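Local coordinates for protein putative ribose 5-phosphate isomerase (Leishmania infantum, PDB 6FXW) that probably interconverts ribose 5-phosphate and ribulose 5-phosphate in the pentose phosphate pathway, as a type B isomerase of the LacAB/RpiB family, at residues H20-I23 with M24-N28; M78-A81 with A82-R86; Y94-V97 with T98-S102; V122-D125 with I126-F130; E138-H141 with G142-D146. All blocks are in the same frame, centred on the assembly; numbering follows the deposited sequence. Where two conformers were deposited one is given.

Interaction 1 of 5, residues H20-I23 with M24-N28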
loop_
_atom_site.group_PDB
_atom_site.type_symbol
_atom_site.label_atom_id
_atom_site.label_comp_id
_atom_site.label_asym_id
_atom_site.label_seq_id
_atom_site.Cartn_x
_atom_site.Cartn_y
_atom_site.Cartn_z
ATOM N N HIS A 20 17.501 5.101 11.559
ATOM C CA HIS A 20 16.887 6.152 12.343
ATOM C C HIS A 20 17.481 7.525 11.974
ATOM O O HIS A 20 16.798 8.566 12.023
ATOM C CB HIS A 20 16.950 5.920 13.900
ATOM C CG HIS A 20 18.312 6.174 14.530
ATOM N ND1 HIS A 20 19.269 5.208 14.616
ATOM C CD2 HIS A 20 18.773 7.219 15.243
ATOM C CE1 HIS A 20 20.307 5.664 15.302
ATOM N NE2 HIS A 20 20.028 6.895 15.701
ATOM N N GLN A 21 18.798 7.579 11.712
ATOM C CA GLN A 21 19.343 8.894 11.378
ATOM C C GLN A 21 18.830 9.430 10.029
ATOM O O GLN A 21 18.546 10.567 9.924
ATOM C CB GLN A 21 20.882 8.801 11.327
ATOM C CG GLN A 21 21.515 10.192 11.059
ATOM C CD GLN A 21 21.205 11.227 12.138
ATOM O OE1 GLN A 21 21.445 10.961 13.322
ATOM N NE2 GLN A 21 20.633 12.367 11.769
ATOM N N GLU A 22 18.630 8.506 9.095
ATOM C CA GLU A 22 17.964 8.860 7.789
ATOM C C GLU A 22 16.562 9.415 7.999
ATOM O O GLU A 22 16.158 10.390 7.408
ATOM C CB GLU A 22 18.031 7.658 6.875
ATOM C CG GLU A 22 17.354 7.837 5.519
ATOM C CD GLU A 22 17.499 6.654 4.551
ATOM O OE1 GLU A 22 17.975 5.539 4.885
ATOM O OE2 GLU A 22 17.043 6.885 3.399
ATOM N N ILE A 23 15.832 8.804 8.916
ATOM C CA ILE A 23 14.484 9.317 9.245
ATOM C C ILE A 23 14.552 10.698 9.906
ATOM O O ILE A 23 13.791 11.601 9.595
ATOM C CB ILE A 23 13.707 8.267 10.106
ATOM C CG1 ILE A 23 13.567 6.985 9.290
ATOM C CG2 ILE A 23 12.423 8.866 10.584
ATOM C CD1 ILE A 23 13.039 5.770 10.062
ATOM N N MET A 24 15.484 10.877 10.846
ATOM C CA MET A 24 15.640 12.184 11.517
ATOM C C MET A 24 15.986 13.227 10.490
ATOM O O MET A 24 15.440 14.304 10.517
ATOM C CB MET A 24 16.762 12.172 12.540
ATOM C CG MET A 24 16.354 11.495 13.794
ATOM S SD MET A 24 17.783 11.298 14.858
ATOM C CE MET A 24 18.229 12.961 15.352
ATOM N N ASP A 25 16.838 12.834 9.541
ATOM C CA ASP A 25 17.185 13.770 8.451
ATOM C C ASP A 25 15.995 14.197 7.646
ATOM O O ASP A 25 15.828 15.380 7.280
ATOM C CB ASP A 25 18.226 13.171 7.504
ATOM C CG ASP A 25 19.585 13.005 8.121
ATOM O OD1 ASP A 25 19.848 13.586 9.164
ATOM O OD2 ASP A 25 20.344 12.161 7.648
ATOM N N MET A 26 15.090 13.272 7.336
ATOM C CA MET A 26 13.800 13.645 6.686
ATOM C C MET A 26 12.933 14.611 7.434
ATOM O O MET A 26 12.274 15.499 6.857
ATOM C CB MET A 26 12.947 12.401 6.375
ATOM C CG MET A 26 13.611 11.430 5.505
ATOM S SD MET A 26 12.546 9.925 5.362
ATOM C CE MET A 26 13.433 9.469 4.033
ATOM N N VAL A 27 12.833 14.408 8.760
ATOM C CA VAL A 27 12.080 15.259 9.570
ATOM C C VAL A 27 12.673 16.685 9.489
ATOM O O VAL A 27 11.946 17.658 9.311
ATOM C CB VAL A 27 11.998 14.787 11.019
ATOM C CG1 VAL A 27 11.234 15.807 11.856
ATOM C CG2 VAL A 27 11.337 13.411 11.091
ATOM N N ASN A 28 13.969 16.787 9.656
ATOM C CA ASN A 28 14.635 18.102 9.623
ATOM C C ASN A 28 14.453 18.746 8.234
ATOM O O ASN A 28 14.133 19.939 8.105
ATOM C CB ASN A 28 16.113 17.910 9.985
ATOM C CG ASN A 28 16.330 17.843 11.492
ATOM O OD1 ASN A 28 15.725 18.624 12.248
ATOM N ND2 ASN A 28 17.142 16.902 11.934
#

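Interaction 2 of 5, residues M78-A81 with A82-R86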
loop_
_atom_site.group_PDB
_atom_site.type_symbol
_atom_site.label_atom_id
_atom_site.label_comp_id
_atom_site.label_asym_id
_atom_site.label_seq_id
_atom_site.Cartn_x
_atom_site.Cartn_y
_atom_site.Cartn_z
ATOM N N MET A 78 3.526 0.046 17.893
ATOM C CA MET A 78 3.573 1.445 18.287
ATOM C C MET A 78 2.241 2.074 18.409
ATOM O O MET A 78 1.932 2.805 19.394
ATOM C CB MET A 78 4.489 2.239 17.335
ATOM C CG MET A 78 5.965 1.881 17.443
ATOM S SD MET A 78 6.591 2.152 19.114
ATOM C CE MET A 78 8.347 2.204 18.781
ATOM N N SER A 79 1.368 1.833 17.440
ATOM C CA SER A 79 0.000 2.381 17.450
ATOM C C SER A 79 -0.785 1.898 18.660
ATOM O O SER A 79 -1.449 2.709 19.331
ATOM C CB SER A 79 -0.787 2.042 16.170
ATOM O OG SER A 79 -2.234 2.162 16.318
ATOM N N ILE A 80 -0.695 0.611 18.912
ATOM C CA ILE A 80 -1.428 0.069 20.060
ATOM C C ILE A 80 -0.902 0.647 21.373
ATOM O O ILE A 80 -1.679 1.157 22.174
ATOM C CB ILE A 80 -1.365 -1.464 20.074
ATOM C CG1 ILE A 80 -2.078 -2.028 18.807
ATOM C CG2 ILE A 80 -2.057 -2.004 21.314
ATOM C CD1 ILE A 80 -1.730 -3.437 18.497
ATOM N N ALA A 81 0.399 0.553 21.557
ATOM C CA ALA A 81 0.984 1.002 22.827
ATOM C C ALA A 81 0.726 2.505 23.054
ATOM O O ALA A 81 0.351 2.937 24.155
ATOM C CB ALA A 81 2.437 0.756 22.804
ATOM N N ALA A 82 0.918 3.338 22.040
ATOM C CA ALA A 82 0.760 4.794 22.216
ATOM C C ALA A 82 -0.644 5.178 22.568
ATOM O O ALA A 82 -0.928 6.081 23.320
ATOM C CB ALA A 82 1.250 5.560 20.974
ATOM N N ASN A 83 -1.595 4.497 21.895
ATOM C CA ASN A 83 -3.010 4.771 22.160
ATOM C C ASN A 83 -3.447 4.396 23.571
ATOM O O ASN A 83 -4.515 4.819 24.010
ATOM C CB ASN A 83 -3.930 4.186 21.095
ATOM C CG ASN A 83 -3.969 5.017 19.839
ATOM O OD1 ASN A 83 -4.240 6.215 19.886
ATOM N ND2 ASN A 83 -3.714 4.380 18.670
ATOM N N LYS A 84 -2.654 3.634 24.279
ATOM C CA LYS A 84 -2.956 3.333 25.687
ATOM C C LYS A 84 -2.716 4.492 26.614
ATOM O O LYS A 84 -3.204 4.501 27.744
ATOM C CB LYS A 84 -2.208 2.122 26.196
ATOM C CG LYS A 84 -2.616 0.816 25.501
ATOM C CD LYS A 84 -4.086 0.481 25.467
ATOM C CE LYS A 84 -4.387 -0.787 24.740
ATOM N NZ LYS A 84 -5.856 -1.068 24.964
ATOM N N PHE A 85 -2.027 5.501 26.161
ATOM C CA PHE A 85 -1.847 6.743 26.939
ATOM C C PHE A 85 -2.991 7.622 26.861
ATOM O O PHE A 85 -3.431 8.019 25.826
ATOM C CB PHE A 85 -0.565 7.504 26.520
ATOM C CG PHE A 85 0.643 6.929 27.100
ATOM C CD1 PHE A 85 1.317 5.830 26.580
ATOM C CD2 PHE A 85 1.223 7.562 28.198
ATOM C CE1 PHE A 85 2.433 5.313 27.212
ATOM C CE2 PHE A 85 2.383 7.049 28.782
ATOM C CZ PHE A 85 2.968 5.942 28.307
ATOM N N ARG A 86 -3.485 8.023 28.050
ATOM C CA ARG A 86 -4.523 9.015 28.086
ATOM C C ARG A 86 -4.095 10.321 27.449
ATOM O O ARG A 86 -3.012 10.812 27.742
ATOM C CB ARG A 86 -4.877 9.258 29.587
ATOM C CG ARG A 86 -5.945 10.302 29.821
ATOM C CD ARG A 86 -6.299 10.390 31.326
ATOM N NE ARG A 86 -7.406 11.324 31.554
ATOM C CZ ARG A 86 -7.285 12.595 31.962
ATOM N NH1 ARG A 86 -8.380 13.333 32.152
ATOM N NH2 ARG A 86 -6.085 13.149 32.200
#

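Interaction 3 of 5, residues Y94-V97 with T98-S102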
loop_
_atom_site.group_PDB
_atom_site.type_symbol
_atom_site.label_atom_id
_atom_site.label_comp_id
_atom_site.label_asym_id
_atom_site.label_seq_id
_atom_site.Cartn_x
_atom_site.Cartn_y
_atom_site.Cartn_z
ATOM N N TYR A 94 0.556 4.652 6.228
ATOM C CA TYR A 94 1.395 3.946 5.282
ATOM C C TYR A 94 1.387 4.584 3.901
ATOM O O TYR A 94 1.973 4.011 2.979
ATOM C CB TYR A 94 0.874 2.502 5.155
ATOM C CG TYR A 94 -0.535 2.372 4.703
ATOM C CD1 TYR A 94 -1.550 2.399 5.629
ATOM C CD2 TYR A 94 -0.857 2.246 3.397
ATOM C CE1 TYR A 94 -2.878 2.252 5.212
ATOM C CE2 TYR A 94 -2.216 2.208 2.986
ATOM C CZ TYR A 94 -3.174 2.216 3.959
ATOM O OH TYR A 94 -4.521 2.096 3.535
ATOM N N ASP A 95 0.730 5.702 3.748
ATOM C CA ASP A 95 0.728 6.425 2.518
ATOM C C ASP A 95 0.333 7.869 2.747
ATOM O O ASP A 95 0.082 8.320 3.873
ATOM C CB ASP A 95 -0.180 5.709 1.490
ATOM C CG ASP A 95 -1.587 6.056 1.697
ATOM O OD1 ASP A 95 -2.100 6.313 2.805
ATOM O OD2 ASP A 95 -2.258 6.172 0.648
ATOM N N HIS A 96 0.227 8.626 1.660
ATOM C CA HIS A 96 -0.101 10.050 1.733
ATOM C C HIS A 96 -1.495 10.259 2.272
ATOM O O HIS A 96 -1.759 11.207 3.091
ATOM C CB HIS A 96 0.040 10.649 0.326
ATOM C CG HIS A 96 -0.090 12.120 0.274
ATOM N ND1 HIS A 96 1.012 12.952 0.289
ATOM C CD2 HIS A 96 -1.180 12.929 0.202
ATOM C CE1 HIS A 96 0.594 14.210 0.122
ATOM N NE2 HIS A 96 -0.741 14.229 0.120
ATOM N N VAL A 97 -2.472 9.481 1.813
ATOM C CA VAL A 97 -3.819 9.754 2.202
ATOM C C VAL A 97 -4.063 9.452 3.682
ATOM O O VAL A 97 -4.727 10.240 4.382
ATOM C CB VAL A 97 -4.775 8.911 1.340
ATOM C CG1 VAL A 97 -6.166 8.867 1.950
ATOM C CG2 VAL A 97 -4.767 9.490 -0.069
ATOM N N THR A 98 -3.511 8.359 4.206
ATOM C CA THR A 98 -3.633 8.087 5.615
ATOM C C THR A 98 -2.910 9.137 6.461
ATOM O O THR A 98 -3.445 9.609 7.461
ATOM C CB THR A 98 -3.170 6.675 6.007
ATOM O OG1 THR A 98 -1.859 6.397 5.466
ATOM C CG2 THR A 98 -4.143 5.653 5.465
ATOM N N ALA A 99 -1.740 9.551 5.977
ATOM C CA ALA A 99 -1.072 10.667 6.702
ATOM C C ALA A 99 -1.889 11.900 6.761
ATOM O O ALA A 99 -2.051 12.543 7.826
ATOM C CB ALA A 99 0.267 10.960 6.063
ATOM N N GLN A 100 -2.478 12.303 5.616
ATOM C CA GLN A 100 -3.306 13.510 5.567
ATOM C C GLN A 100 -4.543 13.417 6.428
ATOM O O GLN A 100 -4.823 14.306 7.236
ATOM C CB GLN A 100 -3.704 13.755 4.113
ATOM C CG GLN A 100 -4.574 14.978 3.943
ATOM C CD GLN A 100 -5.002 15.138 2.461
ATOM O OE1 GLN A 100 -4.255 14.826 1.589
ATOM N NE2 GLN A 100 -6.195 15.643 2.218
ATOM N N LEU A 101 -5.295 12.310 6.307
ATOM C CA LEU A 101 -6.562 12.154 7.064
ATOM C C LEU A 101 -6.388 11.880 8.555
ATOM O O LEU A 101 -7.210 12.316 9.359
ATOM C CB LEU A 101 -7.422 11.115 6.404
ATOM C CG LEU A 101 -7.865 11.462 5.014
ATOM C CD1 LEU A 101 -8.679 10.388 4.362
ATOM C CD2 LEU A 101 -8.699 12.747 5.002
ATOM N N SER A 102 -5.220 11.324 8.961
ATOM C CA SER A 102 -4.913 11.091 10.361
ATOM C C SER A 102 -4.856 12.468 11.075
ATOM O O SER A 102 -5.158 12.524 12.251
ATOM C CB SER A 102 -3.610 10.411 10.581
ATOM O OG SER A 102 -2.506 11.204 10.278
#

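Interaction 4 of 5, residues V122-D125 with I126-F130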
loop_
_atom_site.group_PDB
_atom_site.type_symbol
_atom_site.label_atom_id
_atom_site.label_comp_id
_atom_site.label_asym_id
_atom_site.label_seq_id
_atom_site.Cartn_x
_atom_site.Cartn_y
_atom_site.Cartn_z
ATOM N N VAL A 122 8.379 6.454 0.606
ATOM C CA VAL A 122 7.022 6.537 1.116
ATOM C C VAL A 122 7.041 7.118 2.546
ATOM O O VAL A 122 6.218 7.959 2.858
ATOM C CB VAL A 122 6.343 5.138 1.049
ATOM C CG1 VAL A 122 5.048 5.075 1.850
ATOM C CG2 VAL A 122 6.106 4.796 -0.386
ATOM N N ILE A 123 8.000 6.684 3.362
ATOM C CA ILE A 123 8.136 7.280 4.700
ATOM C C ILE A 123 8.392 8.784 4.608
ATOM O O ILE A 123 7.783 9.539 5.377
ATOM C CB ILE A 123 9.223 6.576 5.473
ATOM C CG1 ILE A 123 8.767 5.156 5.860
ATOM C CG2 ILE A 123 9.689 7.330 6.741
ATOM C CD1 ILE A 123 9.804 4.250 6.444
ATOM N N ARG A 124 9.175 9.239 3.658
ATOM C CA ARG A 124 9.409 10.685 3.498
ATOM C C ARG A 124 8.086 11.430 3.272
ATOM O O ARG A 124 7.768 12.442 3.950
ATOM C CB ARG A 124 10.392 10.942 2.369
ATOM C CG ARG A 124 10.740 12.425 2.312
ATOM C CD ARG A 124 11.539 12.804 1.068
ATOM N NE ARG A 124 12.666 11.991 0.806
ATOM C CZ ARG A 124 13.882 12.147 1.373
ATOM N NH1 ARG A 124 14.172 13.111 2.293
ATOM N NH2 ARG A 124 14.811 11.310 1.034
ATOM N N ASP A 125 7.278 10.933 2.320
ATOM C CA ASP A 125 5.998 11.556 2.036
ATOM C C ASP A 125 5.068 11.525 3.197
ATOM O O ASP A 125 4.365 12.486 3.498
ATOM C CB ASP A 125 5.355 10.871 0.816
ATOM C CG ASP A 125 3.887 11.320 0.534
ATOM O OD1 ASP A 125 3.631 12.515 0.445
ATOM O OD2 ASP A 125 3.153 10.351 0.231
ATOM N N ILE A 126 5.035 10.405 3.918
ATOM C CA ILE A 126 4.155 10.283 5.073
ATOM C C ILE A 126 4.521 11.364 6.112
ATOM O O ILE A 126 3.635 12.047 6.672
ATOM C CB ILE A 126 4.219 8.886 5.693
ATOM C CG1 ILE A 126 3.678 7.779 4.769
ATOM C CG2 ILE A 126 3.531 8.829 7.044
ATOM C CD1 ILE A 126 3.975 6.353 5.199
ATOM N N ILE A 127 5.820 11.437 6.427
ATOM C CA ILE A 127 6.294 12.373 7.434
ATOM C C ILE A 127 5.986 13.785 7.037
ATOM O O ILE A 127 5.422 14.547 7.856
ATOM C CB ILE A 127 7.771 12.103 7.719
ATOM C CG1 ILE A 127 7.976 10.811 8.483
ATOM C CG2 ILE A 127 8.377 13.234 8.545
ATOM C CD1 ILE A 127 9.448 10.375 8.728
ATOM N N GLU A 128 6.364 14.164 5.800
ATOM C CA GLU A 128 6.132 15.533 5.379
ATOM C C GLU A 128 4.653 15.897 5.401
ATOM O O GLU A 128 4.291 16.945 5.881
ATOM C CB GLU A 128 6.671 15.725 3.997
ATOM C CG GLU A 128 8.165 15.750 3.951
ATOM C CD GLU A 128 8.844 15.953 2.614
ATOM O OE1 GLU A 128 8.128 15.889 1.594
ATOM O OE2 GLU A 128 10.116 16.061 2.623
ATOM N N THR A 129 3.747 14.988 5.001
ATOM C CA THR A 129 2.326 15.224 5.006
ATOM C C THR A 129 1.807 15.338 6.430
ATOM O O THR A 129 1.051 16.211 6.755
ATOM C CB THR A 129 1.666 14.111 4.260
ATOM O OG1 THR A 129 2.227 14.090 2.915
ATOM C CG2 THR A 129 0.126 14.315 4.240
ATOM N N PHE A 130 2.192 14.399 7.288
ATOM C CA PHE A 130 1.709 14.429 8.691
ATOM C C PHE A 130 2.051 15.693 9.413
ATOM O O PHE A 130 1.250 16.271 10.158
ATOM C CB PHE A 130 2.285 13.216 9.432
ATOM C CG PHE A 130 1.726 12.998 10.804
ATOM C CD1 PHE A 130 0.571 12.273 11.006
ATOM C CD2 PHE A 130 2.360 13.518 11.908
ATOM C CE1 PHE A 130 0.071 11.992 12.230
ATOM C CE2 PHE A 130 1.834 13.279 13.164
ATOM C CZ PHE A 130 0.671 12.561 13.339
#

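Interaction 5 of 5, residues E138-H141 with G142-D146. With SO4 (sulfate ion), chain B.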
loop_
_atom_site.group_PDB
_atom_site.type_symbol
_atom_site.label_atom_id
_atom_site.label_comp_id
_atom_site.label_asym_id
_atom_site.label_seq_id
_atom_site.Cartn_x
_atom_site.Cartn_y
_atom_site.Cartn_z
ATOM N N GLU A 138 -14.530 21.524 9.862
ATOM C CA GLU A 138 -15.833 20.841 10.109
ATOM C C GLU A 138 -15.876 19.963 11.394
ATOM O O GLU A 138 -14.986 18.985 11.753
ATOM C CB GLU A 138 -16.540 20.160 8.924
ATOM C CG GLU A 138 -17.762 19.259 9.313
ATOM C CD GLU A 138 -19.179 19.863 9.486
ATOM O OE1 GLU A 138 -20.075 19.161 9.974
ATOM O OE2 GLU A 138 -19.454 21.012 9.114
ATOM N N GLY A 139 -16.998 20.348 12.059
ATOM C CA GLY A 139 -17.267 20.078 13.385
ATOM C C GLY A 139 -17.421 18.589 13.513
ATOM O O GLY A 139 -17.170 18.118 14.629
ATOM N N ARG A 140 -17.852 17.876 12.446
ATOM C CA ARG A 140 -18.123 16.403 12.665
ATOM C C ARG A 140 -16.877 15.566 13.085
ATOM O O ARG A 140 -16.943 14.674 13.911
ATOM C CB ARG A 140 -18.796 15.812 11.472
ATOM C CG ARG A 140 -17.966 15.665 10.233
ATOM C CD ARG A 140 -18.871 15.262 9.127
ATOM N NE ARG A 140 -18.080 15.015 7.965
ATOM C CZ ARG A 140 -17.706 15.920 7.041
ATOM N NH1 ARG A 140 -17.978 17.214 7.187
ATOM N NH2 ARG A 140 -16.955 15.548 5.971
ATOM N N HIS A 141 -15.743 15.917 12.529
ATOM C CA HIS A 141 -14.496 15.179 12.877
ATOM C C HIS A 141 -14.078 15.477 14.278
ATOM O O HIS A 141 -13.698 14.562 15.015
ATOM C CB HIS A 141 -13.387 15.578 11.907
ATOM C CG HIS A 141 -13.825 15.472 10.507
ATOM N ND1 HIS A 141 -14.147 14.266 9.964
ATOM C CD2 HIS A 141 -13.961 16.397 9.517
ATOM C CE1 HIS A 141 -14.478 14.440 8.685
ATOM N NE2 HIS A 141 -14.366 15.723 8.403
ATOM N N GLY A 142 -14.169 16.756 14.732
ATOM C CA GLY A 142 -13.889 17.071 16.111
ATOM C C GLY A 142 -14.823 16.435 17.087
ATOM O O GLY A 142 -14.420 16.035 18.177
ATOM N N ASN A 143 -16.090 16.267 16.683
ATOM C CA ASN A 143 -17.001 15.653 17.540
ATOM C C ASN A 143 -16.671 14.163 17.753
ATOM O O ASN A 143 -16.848 13.606 18.859
ATOM C CB ASN A 143 -18.400 15.839 16.976
ATOM C CG ASN A 143 -19.426 15.303 17.858
ATOM O OD1 ASN A 143 -19.551 15.706 19.050
ATOM N ND2 ASN A 143 -20.199 14.317 17.316
ATOM N N ARG A 144 -16.195 13.530 16.687
ATOM C CA ARG A 144 -15.759 12.157 16.816
ATOM C C ARG A 144 -14.537 11.985 17.734
ATOM O O ARG A 144 -14.464 11.120 18.589
ATOM C CB ARG A 144 -15.506 11.531 15.417
ATOM C CG ARG A 144 -16.832 11.405 14.620
ATOM C CD ARG A 144 -16.646 11.315 13.152
ATOM N NE ARG A 144 -17.929 11.405 12.485
ATOM C CZ ARG A 144 -18.067 11.580 11.218
ATOM N NH1 ARG A 144 -17.040 11.731 10.456
ATOM N NH2 ARG A 144 -19.290 11.624 10.655
ATOM N N VAL A 145 -13.599 12.906 17.553
ATOM C CA VAL A 145 -12.450 12.969 18.435
ATOM C C VAL A 145 -12.934 13.140 19.918
ATOM O O VAL A 145 -12.366 12.507 20.815
ATOM C CB VAL A 145 -11.430 14.017 17.973
ATOM C CG1 VAL A 145 -10.394 14.303 19.013
ATOM C CG2 VAL A 145 -10.737 13.615 16.650
ATOM N N ASP A 146 -13.900 14.026 20.138
ATOM C CA ASP A 146 -14.396 14.200 21.503
ATOM C C ASP A 146 -14.985 12.934 22.071
ATOM O O ASP A 146 -14.876 12.638 23.251
ATOM C CB ASP A 146 -15.423 15.338 21.566
ATOM C CG ASP A 146 -14.813 16.684 21.285
ATOM O OD1 ASP A 146 -13.619 16.853 21.458
ATOM O OD2 ASP A 146 -15.615 17.580 20.905
HETATM S S SO4 B . -17.171 11.766 6.368
HETATM O O1 SO4 B . -17.387 12.924 5.413
HETATM O O2 SO4 B . -17.851 10.578 5.854
HETATM O O3 SO4 B . -15.618 11.614 6.351
HETATM O O4 SO4 B . -17.723 12.193 7.622
HETATM O O HOH W 1 -19.710 13.877 14.429
HETATM O O HOH W 2 -13.950 11.773 11.095
#

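Interaction 1 of 5, residues H20-I23 with M24-N28
Ile23 and Val27 meet through the backbone of helix 20-29, Val27 N donating to Ile23 O, and both turn their branches into the protein. Val27 CG2 lies beside its own backbone N, which brings it to 3.4 Å from Ile23 O. Around this buried side, Ile23 packs on Leu10 of strand 6-12 and on Ile127 of helix 120-131, while Met26, extended beyond CG, runs on to Arg124. Met26 CG sits 3.3 Å from Glu22 O, close against the preceding turn.

The solvent side is held by a single side-chain bond. Gln21 sends CG out opposite its backbone nitrogen (chi1 -177°) and then bends at chi2 (61°), a kink that swings the amide forward along the helix to Asp25. Gln21 NE2 donates to Asp25 OD1 at 3.0 Å; the acceptor lies in the amide plane, whereas the carboxylate is met from above its own plane, the two planes standing 45° apart. Between the two sides lies Met24, whose SD approaches the edge of the His20 imidazole, 4.2 Å from CD2. That ring is fixed by His20 ND1 bonding to Tyr17 O and by stacking on Tyr38. The division into an apolar inner stripe and a polar outer one is that of an amphipathic helix, here the crossover of the beta-alpha-beta unit formed with strands 6-12 and 33-38.

Interaction 2 of 5, residues M78-A81 with A82-R86
From Met78 to Asn83 the backbone keeps alpha-helical bonding, Ala82 N to Met78 O and Asn83 N to Ser79 O, but at Lys84 the pattern tightens: Lys84 N donates to Ala81 O at 3.1 Å, from above the carbonyl plane, and only weakly to Ile80 O at 3.4 Å. Ser79 O carries a second donor, since Asn83 folds its amide back over the preceding turn. With CG beside its own nitrogen (chi1 -78°), Asn83 ND2 comes to 2.9 Å from Ser79 O, although the N-H points poorly and the bond is weak. The main partner of this amide is Ala90 N, which donates to Asn83 OD1 and ties the helix end to strand 90-92.

Lys84 CG, set beside its own nitrogen, lies 3.5 Å from Ile80 O; the chain then bends at chi2 (-53°) and leads off past Ile80 CG2, 4.3 Å from Lys84 CE. Lys84 NZ bonds to Ile88 O and Asn83 O of the second subunit and forms a salt bridge with Glu152 of that subunit. Phe85 brings CD1 to 3.9 Å from Ala81 O, the oxygen lying at the ring edge, and the ring packs on Ala54 and Cys57 of helix 49-61. Buried polar ends are thus met differently: the Asn83 amide within the chain, the Lys84 ammonium by carbonyls and a carboxylate of the second subunit, which probably favours its charged form.

Interaction 3 of 5, residues Y94-V97 with T98-S102
Asp95 OD1 takes two bonds from Thr98, one from the hydroxyl OG1 at 2.7 Å and one from the backbone N at 2.9 Å. The hydroxyl is accepted on the anti lone pair of Asp95 OD1, while the backbone N-H, nearly straight at 169°, comes from the syn side and out of the carboxylate plane. Asp95 is therefore the N-cap of helix 96-104. Thr98 places OG1 between its backbone N and carbonyl carbon (chi1 50°), where the oxygen can give its proton to Asp95 and accept from Tyr94 N, 3.1 Å away. The hydroxyl thereby links the residue before the cap to the first turn.

Outside this polar cluster, Thr98 CG2 rests 3.6 Å from Tyr94 CE1, the side chains crossing at about a right angle, and Thr98 OG1 stands over one ring face toward its rim. Further along, Val97 CG1 and Leu101 CD1 lie side by side, 3.8 Å apart. Gln100 OE1 stays 3.9 Å from His96 NE2, amide and ring nearly perpendicular; Gln100 NE2 instead bonds to Gln104 OE1, and His96 ND1 to Asp125. Tyr94 stacks on Tyr94 of the second subunit and His96 on His96 of the third. Within the chain, His96, Ala99 and Gln100 touch Thr129 of helix 120-131, and the helix forms the crossover between parallel strands 90-92 and 110-114.

Interaction 4 of 5, residues V122-D125 with I126-F130
Asp125 O accepts twice from Thr129, from the hydroxyl OG1 at 2.7 Å and from the backbone N at 3.0 Å, the two donors reaching it from opposite faces of the carbonyl plane. Thr129 makes this possible by setting OG1 beside its own nitrogen (chi1 -58°), facing back along the helix. Asp125 OD1 lies 3.2 Å from Thr129 OG1 and is satisfied by His96 ND1 of helix 96-104.

The carbonyls of Val122, Ile123 and Arg124 are each met by the backbone N-H four residues on; the bond from Glu128 N to Arg124 O is the straightest, at 173°. Arg124 and Glu128 run side by side, yet it is the methylenes that meet the carboxylate, Arg124 CG 3.7 Å from Glu128 OE2. The guanidinium bends away at chi3 and forms its salt bridge with Glu121, leaving Arg124 NH1 5.0 Å from Glu128 OE2. Val122 CG1 touches Ile126 CD1 and packs on Asp95 of the third subunit and Thr117 of the fourth. Ile123 CG2 meets Ile127 CD1 at 3.6 Å. Ile123, Ile126 and Ile127 face Leu111 and Ile113 of strand 110-114, the first and last also helix 20-29. The chemistry divides helix 120-131: the isoleucines go to the sheet and helix 20-29, while the Thr129 hydroxyl is spent on a main-chain carbonyl and the carboxylate beside it probably favours a proton on the imidazole nitrogen it meets.

Interaction 5 of 5, residues E138-H141 with G142-D146
Arg140 and Arg144 lie side by side and point the same way, their guanidinium planes 79° apart, each presenting N-H groups to one sulfate. Arg140 NE donates to sulfate O4 at 2.9 Å and its NH2 to O1 at 2.7 Å, so the ion sits at the guanidinium edge. Arg144 NH1 reaches the same O4 at 3.0 Å, almost straight at 170°. From the crowded position, chi1 70° lays Arg140 CG over the centre of the His141 ring and over one face of the Arg144 guanidinium toward its rim, and the extended chain beyond carries the guanidinium to the ion.

These are the first two turns of helix 139-155, and they form one wall of an anion site between subunits: His14 and Arg116 of the second subunit also bond the sulfate. The ion probably comes from the crystallisation liquor, but its setting is consistent with the phosphate pocket expected in this family.

His141 stands steeply to the Arg144 guanidinium, its edge toward sulfate O3, and stacks on His105. A water lies 2.7 Å from His141 ND1 and accepts from Arg144 NH1. Arg144 NE forms a salt bridge with Asp48 of the second subunit.

All five contacts are local, each within a helix or at its end, so none closes a long loop; they follow one another along the chain without nesting or crossing. Interaction 1 comes first, on the crossover after strand 6-12. Interaction 2 lies toward the C-terminal part of helix 76-83, on the other side of the chain's centre, about 23 Å away between centres. Interaction 3 begins the crossover from strand 90-92 to 110-114, and interaction 4 lies between it and interaction 1, touching both. Interaction 5 stands apart on helix 139-155. Interactions 2, 3 and 5 meet the second subunit, and 3 and 4 the third, tying the parallel-sheet domain into the four-chain assembly.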